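Local structure of exported protein (Bacteroides fragilis, 4I17) at residues Y157-G160 and V161-Y164; E94-A97 and T98-E101. The protein is of unknown function but, as an exported protein built of TPR repeats, probably serves as a helical scaffold for binding other proteins. All blocks are in the same frame, centred on the assembly; numbering follows the deposited sequence. Where two conformers were deposited one is given.

Contact 1: Y157-G160 and V161-Y164; sequences YSLG and VLFY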
loop_
_atom_site.group_PDB
_atom_site.type_symbol
_atom_site.label_atom_id
_atom_site.label_comp_id
_atom_site.label_asym_id
_atom_site.label_seq_id
_atom_site.Cartn_x
_atom_site.Cartn_y
_atom_site.Cartn_z
ATOM N N TYR A 157 13.811 7.207 -2.563
ATOM C CA TYR A 157 14.580 7.875 -1.513
ATOM C C TYR A 157 14.755 6.921 -0.292
ATOM O O TYR A 157 15.863 6.832 0.275
ATOM C CB TYR A 157 13.801 9.145 -1.144
ATOM C CG TYR A 157 14.399 10.140 -0.171
ATOM C CD1 TYR A 157 15.744 10.069 0.207
ATOM C CD2 TYR A 157 13.640 11.198 0.321
ATOM C CE1 TYR A 157 16.286 10.993 1.107
ATOM C CE2 TYR A 157 14.171 12.117 1.213
ATOM C CZ TYR A 157 15.501 12.025 1.584
ATOM O OH TYR A 157 15.988 12.980 2.423
ATOM N N SER A 158 13.695 6.160 0.071
ATOM C CA SER A 158 13.765 5.179 1.174
ATOM C C SER A 158 14.793 4.090 0.829
ATOM O O SER A 158 15.571 3.722 1.689
ATOM C CB SER A 158 12.395 4.545 1.397
ATOM O OG SER A 158 11.483 5.510 1.903
ATOM N N LEU A 159 14.850 3.653 -0.457
ATOM C CA LEU A 159 15.847 2.649 -0.900
ATOM C C LEU A 159 17.248 3.228 -0.823
ATOM O O LEU A 159 18.180 2.529 -0.421
ATOM C CB LEU A 159 15.520 2.199 -2.325
ATOM C CG LEU A 159 14.343 1.205 -2.380
ATOM C CD1 LEU A 159 13.669 1.224 -3.740
ATOM C CD2 LEU A 159 14.821 -0.221 -2.011
ATOM N N GLY A 160 17.404 4.485 -1.198
ATOM C CA GLY A 160 18.707 5.160 -1.103
ATOM C C GLY A 160 19.206 5.226 0.324
ATOM O O GLY A 160 20.368 4.890 0.602
ATOM N N VAL A 161 18.320 5.610 1.265
ATOM C CA VAL A 161 18.714 5.684 2.683
ATOM C C VAL A 161 19.036 4.273 3.222
ATOM O O VAL A 161 19.993 4.100 4.012
ATOM C CB VAL A 161 17.597 6.352 3.517
ATOM C CG1 VAL A 161 17.882 6.217 5.015
ATOM C CG2 VAL A 161 17.431 7.826 3.125
ATOM N N LEU A 162 18.189 3.291 2.871
ATOM C CA LEU A 162 18.390 1.891 3.324
ATOM C C LEU A 162 19.807 1.435 2.966
ATOM O O LEU A 162 20.546 0.892 3.817
ATOM C CB LEU A 162 17.348 0.994 2.620
ATOM C CG LEU A 162 17.525 -0.535 2.780
ATOM C CD1 LEU A 162 17.136 -0.980 4.195
ATOM C CD2 LEU A 162 16.607 -1.276 1.781
ATOM N N PHE A 163 20.176 1.594 1.681
ATOM C CA PHE A 163 21.530 1.139 1.244
ATOM C C PHE A 163 22.666 2.035 1.739
ATOM O O PHE A 163 23.749 1.516 2.019
ATOM C CB PHE A 163 21.567 0.938 -0.285
ATOM C CG PHE A 163 20.865 -0.384 -0.558
ATOM C CD1 PHE A 163 21.473 -1.596 -0.226
ATOM C CD2 PHE A 163 19.552 -0.412 -1.017
ATOM C CE1 PHE A 163 20.792 -2.808 -0.372
ATOM C CE2 PHE A 163 18.886 -1.638 -1.214
ATOM C CZ PHE A 163 19.512 -2.823 -0.879
ATOM N N TYR A 164 22.431 3.340 1.910
ATOM C CA TYR A 164 23.446 4.254 2.465
ATOM C C TYR A 164 23.753 3.855 3.933
ATOM O O TYR A 164 24.927 3.761 4.327
ATOM C CB TYR A 164 22.960 5.712 2.359
ATOM C CG TYR A 164 23.859 6.772 2.965
ATOM C CD1 TYR A 164 25.248 6.647 2.930
ATOM C CD2 TYR A 164 23.325 7.950 3.483
ATOM C CE1 TYR A 164 26.076 7.622 3.487
ATOM C CE2 TYR A 164 24.145 8.945 4.014
ATOM C CZ TYR A 164 25.521 8.778 4.009
ATOM O OH TYR A 164 26.336 9.757 4.532
#
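Leu159 touches both Leu162 and Phe163 on the buried side of helix 149-174. Leu159 CD2 lies 4.3 Å from Leu162 CD2 and 4.4 Å from Phe163 CE2. Both are loose apolar contacts. Phe163 CG lies beside its own backbone N (chi1 -77°), which turns the ring back along the helix toward Leu159. Phe163 CD2, at the ring edge, comes 3.3 Å from Leu159 O, near the ring plane. Leu162 CG sits over one face of the same ring, offset toward the rim. Helix 133-143 covers Leu159 with Glu137 and Tyr140, and helix 182-209 adds Tyr202.

A second apolar pair lies on another side of the helix. Val161 CG2 meets the Tyr157 ring obliquely, 3.9 Å from Tyr157 CE1. Val161 CG2 is also 3.4 Å from Tyr157 O. Helix 214-224 meets this pair through Ile216 and Met219.

The polar part of the contact is the backbone. Four successive i to i+4 hydrogen bonds run from Val161 N to Tyr157 O, Leu162 N to Ser158 O, Phe163 N to Leu159 O and Tyr164 N to Gly160 O. The third is the straightest, with an N-H...O angle of 170°. Ser158 OG bonds back to Asp154 O, one turn earlier. These backbone bonds satisfy peptide groups within the helix, so buried Leu159, Leu162 and Phe163 can pack by apolar contact, consistent with the all-helical array of a TPR protein.

Contact 2: E94-A97 and T98-E101; sequences EYIA and TLTE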
loop_
_atom_site.group_PDB
_atom_site.type_symbol
_atom_site.label_atom_id
_atom_site.label_comp_id
_atom_site.label_asym_id
_atom_site.label_seq_id
_atom_site.Cartn_x
_atom_site.Cartn_y
_atom_site.Cartn_z
ATOM N N GLU A 94 -4.852 -10.080 2.562
ATOM C CA GLU A 94 -5.998 -9.832 1.680
ATOM C C GLU A 94 -6.188 -8.341 1.466
ATOM O O GLU A 94 -6.630 -7.934 0.394
ATOM C CB GLU A 94 -7.250 -10.486 2.225
ATOM C CG GLU A 94 -8.356 -10.563 1.199
ATOM C CD GLU A 94 -8.142 -11.318 -0.087
ATOM O OE1 GLU A 94 -8.440 -12.533 -0.111
ATOM O OE2 GLU A 94 -7.798 -10.671 -1.099
ATOM N N TYR A 95 -5.805 -7.525 2.458
ATOM C CA TYR A 95 -5.868 -6.063 2.304
ATOM C C TYR A 95 -5.008 -5.625 1.116
ATOM O O TYR A 95 -5.522 -4.999 0.186
ATOM C CB TYR A 95 -5.379 -5.390 3.592
ATOM C CG TYR A 95 -5.251 -3.890 3.456
ATOM C CD1 TYR A 95 -6.377 -3.079 3.391
ATOM C CD2 TYR A 95 -4.003 -3.270 3.492
ATOM C CE1 TYR A 95 -6.268 -1.694 3.299
ATOM C CE2 TYR A 95 -3.886 -1.884 3.413
ATOM C CZ TYR A 95 -5.025 -1.103 3.356
ATOM O OH TYR A 95 -4.932 0.262 3.266
ATOM N N ILE A 96 -3.723 -6.023 1.094
ATOM C CA ILE A 96 -2.833 -5.608 0.002
ATOM C C ILE A 96 -3.130 -6.359 -1.307
ATOM O O ILE A 96 -2.955 -5.777 -2.384
ATOM C CB ILE A 96 -1.327 -5.658 0.396
ATOM C CG1 ILE A 96 -0.446 -4.911 -0.628
ATOM C CG2 ILE A 96 -0.811 -7.101 0.632
ATOM C CD1 ILE A 96 -0.879 -3.411 -0.869
ATOM N N ALA A 97 -3.607 -7.613 -1.242
ATOM C CA ALA A 97 -3.993 -8.343 -2.468
ATOM C C ALA A 97 -5.155 -7.632 -3.180
ATOM O O ALA A 97 -5.139 -7.497 -4.401
ATOM C CB ALA A 97 -4.386 -9.775 -2.136
ATOM N N THR A 98 -6.121 -7.116 -2.412
ATOM C CA THR A 98 -7.275 -6.379 -2.952
ATOM C C THR A 98 -6.820 -5.068 -3.527
ATOM O O THR A 98 -7.225 -4.727 -4.640
ATOM C CB THR A 98 -8.370 -6.168 -1.886
ATOM O OG1 THR A 98 -8.720 -7.440 -1.353
ATOM C CG2 THR A 98 -9.631 -5.549 -2.481
ATOM N N LEU A 99 -5.973 -4.324 -2.798
ATOM C CA LEU A 99 -5.470 -3.071 -3.371
ATOM C C LEU A 99 -4.699 -3.328 -4.663
ATOM O O LEU A 99 -4.769 -2.503 -5.571
ATOM C CB LEU A 99 -4.579 -2.317 -2.375
ATOM C CG LEU A 99 -5.305 -1.734 -1.141
ATOM C CD1 LEU A 99 -4.282 -1.167 -0.162
ATOM C CD2 LEU A 99 -6.280 -0.614 -1.549
ATOM N N THR A 100 -3.953 -4.462 -4.744
ATOM C CA THR A 100 -3.155 -4.814 -5.930
ATOM C C THR A 100 -4.105 -5.044 -7.105
ATOM O O THR A 100 -3.849 -4.560 -8.206
ATOM C CB THR A 100 -2.233 -6.006 -5.641
ATOM O OG1 THR A 100 -1.413 -5.692 -4.504
ATOM C CG2 THR A 100 -1.320 -6.347 -6.839
ATOM N N GLU A 101 -5.207 -5.775 -6.872
ATOM C CA GLU A 101 -6.237 -6.001 -7.885
ATOM C C GLU A 101 -6.847 -4.659 -8.311
ATOM O O GLU A 101 -7.013 -4.422 -9.492
ATOM C CB GLU A 101 -7.333 -6.941 -7.346
ATOM C CG GLU A 101 -6.910 -8.403 -7.298
ATOM C CD GLU A 101 -6.373 -8.965 -8.605
ATOM O OE1 GLU A 101 -7.078 -8.864 -9.636
ATOM O OE2 GLU A 101 -5.227 -9.472 -8.604
HETATM O O HOH W 1 -3.889 -9.454 -5.987
#
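Thr98 and Thr100 each bond back to a carbonyl four residues earlier through both the backbone N and the hydroxyl. Thr98 OG1 donates to Glu94 O at 2.8 Å, and Thr98 N reaches the same oxygen at 3.0 Å. Thr100 OG1 donates to Ile96 O at 2.6 Å, and Thr100 N joins it at 2.9 Å. In each pair the two donors come from opposite faces of the carbonyl plane. Both hydroxyls are placed by the first torsion: OG1 stands beside the backbone N, with chi1 -55° in Thr98 and -56° in Thr100. Each threonine thereby spends its hydroxyl proton within its own helix.

Leu99 makes the main apolar contact. Leu99 CD1 lies over one face of the Tyr95 ring in a CH-pi contact, 3.9 Å from the ring centroid and offset toward the rim. Ile96 CD1 is 4.1 Å from Leu99 CD1. Those two side chains cross at about a right angle.

Glu94 bends at chi2, and Glu94 OE2 comes 3.4 Å from Thr98 OG1. At the exposed end, one water donates to both Ala97 O and Glu101 OE2. It links the side chain of Glu101 to the backbone one turn earlier.

Helix 75-88 meets Tyr95 and Leu99 through Ser83 and Thr98 through Lys82, and its Arg87 makes a weak hydrogen bond with Tyr95 OH. Helix 110-129 covers Ile96 with Tyr116, Tyr119 and Tyr120. Threonine hydroxyls bonded to i-4 carbonyls are a familiar helix feature. A helix packed between its neighbours in sequence is characteristic of the TPR helical array.

How the contacts relate
Both contacts lie within single helices, contact 2 on helix 92-105 and contact 1 on helix 149-174. Their centres are 26 Å apart and they do not touch. Contact 2 is nearer the middle of the chain, about 8 Å from its centre, against 19 Å for contact 1. Each is partly buried, with four buried residues. Contact 1 meets helices 133-143, 182-209 and 214-224; contact 2 meets helices 75-88 and 110-129. In contact 1 polar bonding across the segments is confined to the backbone. In contact 2 hydroxyls and a water join it. There the apolar side, Tyr95, Ile96 and Leu99, is buried, while the water lies beside exposed Glu101.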